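Local coordinates for RagB/SusD domain protein (Flavobacterium johnsoniae, PDB 5J90) that binds chitin and, as a SusD homolog, probably captures chitin chains at the outer membrane of this chitin-degrading bacterium, at residues Asn100-Asp103 / Ile104-Ser108; Ser397-Val400 / Asn401-Thr404. All coordinates share one frame; numbering follows the deposited sequence.

Contact 1: residues Asn100-Asp103 / Ile104-Ser108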
loop_
_atom_site.group_PDB
_atom_site.type_symbol
_atom_site.label_atom_id
_atom_site.label_comp_id
_atom_site.label_asym_id
_atom_site.label_seq_id
_atom_site.Cartn_x
_atom_site.Cartn_y
_atom_site.Cartn_z
ATOM N N ASN A 100 -11.402 -3.166 -29.543
ATOM C CA ASN A 100 -11.703 -4.385 -30.268
ATOM C C ASN A 100 -12.171 -5.528 -29.377
ATOM O O ASN A 100 -12.999 -6.331 -29.786
ATOM C CB ASN A 100 -10.553 -4.775 -31.192
ATOM C CG ASN A 100 -10.441 -3.830 -32.359
ATOM O OD1 ASN A 100 -11.327 -3.786 -33.212
ATOM N ND2 ASN A 100 -9.375 -3.053 -32.397
ATOM N N ALA A 101 -11.680 -5.583 -28.142
ATOM C CA ALA A 101 -12.212 -6.552 -27.195
ATOM C C ALA A 101 -13.703 -6.304 -26.986
ATOM O O ALA A 101 -14.509 -7.232 -26.981
ATOM C CB ALA A 101 -11.462 -6.477 -25.854
ATOM N N TYR A 102 -14.049 -5.035 -26.806
ATOM C CA TYR A 102 -15.425 -4.611 -26.585
ATOM C C TYR A 102 -16.291 -4.938 -27.802
ATOM O O TYR A 102 -17.371 -5.519 -27.676
ATOM C CB TYR A 102 -15.402 -3.107 -26.298
ATOM C CG TYR A 102 -16.730 -2.394 -26.220
ATOM C CD1 TYR A 102 -17.560 -2.555 -25.124
ATOM C CD2 TYR A 102 -17.120 -1.510 -27.217
ATOM C CE1 TYR A 102 -18.768 -1.876 -25.028
ATOM C CE2 TYR A 102 -18.326 -0.827 -27.134
ATOM C CZ TYR A 102 -19.139 -1.014 -26.037
ATOM O OH TYR A 102 -20.341 -0.342 -25.943
ATOM N N ASP A 103 -15.792 -4.568 -28.978
ATOM C CA ASP A 103 -16.523 -4.748 -30.228
ATOM C C ASP A 103 -16.727 -6.234 -30.519
ATOM O O ASP A 103 -17.833 -6.663 -30.840
ATOM C CB ASP A 103 -15.766 -4.064 -31.370
ATOM C CG ASP A 103 -16.605 -3.897 -32.626
ATOM O OD1 ASP A 103 -17.813 -3.594 -32.517
ATOM O OD2 ASP A 103 -16.037 -4.055 -33.727
ATOM N N ILE A 104 -15.660 -7.023 -30.397
ATOM C CA ILE A 104 -15.769 -8.468 -30.596
ATOM C C ILE A 104 -16.766 -9.083 -29.613
ATOM O O ILE A 104 -17.588 -9.920 -29.995
ATOM C CB ILE A 104 -14.397 -9.182 -30.488
ATOM C CG1 ILE A 104 -13.484 -8.768 -31.642
ATOM C CG2 ILE A 104 -14.579 -10.700 -30.479
ATOM C CD1 ILE A 104 -12.032 -9.101 -31.411
ATOM N N ALA A 105 -16.714 -8.666 -28.351
ATOM C CA ALA A 105 -17.633 -9.211 -27.359
ATOM C C ALA A 105 -19.076 -8.899 -27.741
ATOM O O ALA A 105 -19.950 -9.769 -27.664
ATOM C CB ALA A 105 -17.312 -8.662 -25.972
ATOM N N ASN A 106 -19.321 -7.661 -28.166
ATOM C CA ASN A 106 -20.674 -7.262 -28.547
ATOM C C ASN A 106 -21.227 -8.118 -29.684
ATOM O O ASN A 106 -22.405 -8.472 -29.690
ATOM C CB ASN A 106 -20.726 -5.782 -28.930
ATOM C CG ASN A 106 -20.445 -4.869 -27.757
ATOM O OD1 ASN A 106 -20.643 -5.248 -26.603
ATOM N ND2 ASN A 106 -19.977 -3.662 -28.045
ATOM N N LYS A 107 -20.369 -8.461 -30.634
ATOM C CA LYS A 107 -20.792 -9.217 -31.809
ATOM C C LYS A 107 -20.843 -10.719 -31.557
ATOM O O LYS A 107 -21.584 -11.442 -32.230
ATOM C CB LYS A 107 -19.845 -8.952 -32.979
ATOM C CG LYS A 107 -19.810 -7.516 -33.485
ATOM C CD LYS A 107 -18.692 -7.357 -34.506
ATOM C CE LYS A 107 -18.572 -5.936 -35.020
ATOM N NZ LYS A 107 -17.399 -5.788 -35.935
ATOM N N SER A 108 -20.059 -11.200 -30.597
ATOM C CA SER A 108 -19.853 -12.641 -30.473
ATOM C C SER A 108 -20.404 -13.278 -29.202
ATOM O O SER A 108 -20.715 -14.470 -29.194
ATOM C CB SER A 108 -18.370 -12.990 -30.623
ATOM O OG SER A 108 -17.630 -12.586 -29.484
HETATM O O HOH W 1 -19.551 -2.694 -30.837
#
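The last turns of the alpha-helix 83-108 carry two i to i+4 side-chain pairs, Tyr102 with Asn106 and Asp103 with Lys107, side by side on one flank. Regular backbone bonds underlie them, from Ile104 N to Asn100 O through Lys107 N to Asp103 O. In the salt bridge, Lys107 NZ lies 3.1 Å from Asp103 OD2 and meets it from above the carboxylate plane, 39° out of it. The lysine chain runs extended back along the helix, its CG beside the backbone N (chi1 -63°), bringing Lys107 CE over the carboxylate, 3.4 Å from Asp103 OD2. The ammonium has a second acceptor in the carbonyl of His28, near the start of the modelled chain.

The neighbouring pair is an amide on a ring. Asn106 ND2 sits 3.3 Å above the Tyr102 ring plane, over its centre, with amide and ring planes 79° apart, so that the nitrogen end of the amide faces the pi cloud. Phe142 adds an edge-to-face contact with the same tyrosine. A water joins the two pairs: it donates to Asp103 OD1 at 2.6 Å and accepts from Asn106 ND2. An alanine in place of Asp103 would probably leave Lys107 without its carboxylate mate and deprive the water of this acceptor, setting the Asn106 amide freer to turn.

Ile104 belongs to the buried flank, where it packs on Phe33 of helix 33-37, Ile29 of the N-terminal loop and Ser119 of helix 113-134; its CG1 comes within 3.1 Å of Asn100 O. At the helix end Ser108 turns its hydroxyl back on the preceding turn, and OG donates to Ile104 O at 2.7 Å from above the carbonyl plane.

Contact 2: residues Ser397-Val400 / Asn401-Thr404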
loop_
_atom_site.group_PDB
_atom_site.type_symbol
_atom_site.label_atom_id
_atom_site.label_comp_id
_atom_site.label_asym_id
_atom_site.label_seq_id
_atom_site.Cartn_x
_atom_site.Cartn_y
_atom_site.Cartn_z
ATOM N N SER A 397 29.930 1.863 -11.183
ATOM C CA SER A 397 29.362 1.306 -9.961
ATOM C C SER A 397 29.914 -0.069 -9.614
ATOM O O SER A 397 30.164 -0.885 -10.500
ATOM C CB SER A 397 27.840 1.199 -10.077
ATOM O OG SER A 397 27.285 0.733 -8.858
ATOM N N ASP A 398 30.072 -0.326 -8.317
ATOM C CA ASP A 398 30.262 -1.686 -7.829
ATOM C C ASP A 398 28.997 -2.471 -8.165
ATOM O O ASP A 398 27.915 -1.890 -8.280
ATOM C CB ASP A 398 30.451 -1.704 -6.307
ATOM C CG ASP A 398 31.728 -1.021 -5.858
ATOM O OD1 ASP A 398 32.681 -0.942 -6.660
ATOM O OD2 ASP A 398 31.778 -0.577 -4.690
ATOM N N PRO A 399 29.119 -3.792 -8.314
ATOM C CA PRO A 399 27.929 -4.593 -8.612
ATOM C C PRO A 399 26.920 -4.545 -7.467
ATOM O O PRO A 399 27.304 -4.373 -6.308
ATOM C CB PRO A 399 28.490 -6.009 -8.764
ATOM C CG PRO A 399 29.758 -6.001 -7.959
ATOM C CD PRO A 399 30.322 -4.624 -8.115
ATOM N N VAL A 400 25.638 -4.691 -7.797
ATOM C CA VAL A 400 24.584 -4.723 -6.781
ATOM C C VAL A 400 23.816 -6.046 -6.708
ATOM O O VAL A 400 23.292 -6.382 -5.649
ATOM C CB VAL A 400 23.575 -3.549 -6.931
ATOM C CG1 VAL A 400 24.257 -2.220 -6.632
ATOM C CG2 VAL A 400 22.935 -3.535 -8.318
ATOM N N ASN A 401 23.723 -6.791 -7.812
ATOM C CA ASN A 401 22.994 -8.060 -7.770
ATOM C C ASN A 401 23.972 -9.179 -7.436
ATOM O O ASN A 401 24.472 -9.898 -8.315
ATOM C CB ASN A 401 22.245 -8.343 -9.081
ATOM C CG ASN A 401 21.094 -9.324 -8.889
ATOM O OD1 ASN A 401 20.257 -9.143 -8.004
ATOM N ND2 ASN A 401 21.059 -10.372 -9.694
ATOM N N ASN A 402 24.265 -9.298 -6.148
ATOM C CA ASN A 402 25.384 -10.117 -5.704
ATOM C C ASN A 402 24.914 -11.474 -5.230
ATOM O O ASN A 402 24.796 -11.743 -4.037
ATOM C CB ASN A 402 26.184 -9.360 -4.646
ATOM C CG ASN A 402 26.676 -8.021 -5.161
ATOM O OD1 ASN A 402 27.093 -7.906 -6.318
ATOM N ND2 ASN A 402 26.608 -6.994 -4.320
ATOM N N VAL A 403 24.613 -12.316 -6.208
ATOM C CA VAL A 403 24.084 -13.647 -5.982
ATOM C C VAL A 403 24.593 -14.544 -7.109
ATOM O O VAL A 403 24.743 -14.096 -8.251
ATOM C CB VAL A 403 22.526 -13.623 -5.952
ATOM C CG1 VAL A 403 21.959 -13.196 -7.299
ATOM C CG2 VAL A 403 21.965 -14.961 -5.532
ATOM N N THR A 404 24.878 -15.800 -6.794
ATOM C CA THR A 404 25.321 -16.746 -7.807
ATOM C C THR A 404 24.123 -17.451 -8.434
ATOM O O THR A 404 22.989 -17.328 -7.963
ATOM C CB THR A 404 26.239 -17.823 -7.206
ATOM O OG1 THR A 404 25.505 -18.564 -6.229
ATOM C CG2 THR A 404 27.452 -17.188 -6.554
#
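With CG placed beside its backbone N and anti to the carbonyl carbon (chi1 -57°), Asn402 folds its amide back toward Pro399, three residues earlier. The side chains of Asn402 and Pro399 cross at about a right angle. Asn402 OD1 touches the ring's carbons, 3.4 Å from Pro399 CB and 3.7 Å from Pro399 CG, a van der Waals contact between a polar oxygen and an aliphatic ring. The other branch of the same amide, Asn402 ND2, reaches the proline carbonyl: its bond to Pro399 O is fairly straight, at 153°, but long at 3.4 Å, and must be counted weak. Both ends of the amide therefore rest against one residue, a light grip on an exposed residue.

The backbone between them bends sharply at Asn401. Asn402 N lies 3.1 Å from Val400 O, a weak bond whose N-H points well off the oxygen, at 121°, as expected when only one residue separates the two peptides. Asn401 has CG anti to its backbone N, and its buried amide is held by residues outside the turn. OD1 accepts from Lys446 N and from Gln418 NE2, while ND2 is bonded to Thr422 OG1, so the amide is satisfied at both ends and ties the bend to helix 413-428 and to the loop at Lys446. Val400 CG2, lying between the backbone N and the carbonyl carbon, comes 3.4 Å from Asn401 N. Further back, Ser397 OG donates to Asp398 O at 2.8 Å.

The weak bond from Asn402 N to Val400 O, closing round Asn401 as the central residue, is the signature of an inverse gamma turn, here set in the long loop between helices 373-378 and 413-428 of this SusD-like fold.

Overall arrangement
Followed from the N terminus, the chain reaches contact 1 at the end of helix 83-108, where it packs beside the short helix 33-37 and helix 113-134. Some 290 residues later it enters contact 2, in the loop between helices 373-378 and 413-428. Each contact is local and continuous in sequence, so neither closes a long loop; they follow in series without nesting or crossing. Contact 1 and contact 2 lie on opposite sides of the chain's centre, with about 48 Å between the centres of the two contacts and about 36 Å between their nearest atoms. Contact 1 joins the end of helix 83-108 to helices 33-37 and 113-134, whereas contact 2 fastens an irregular loop to helix 413-428.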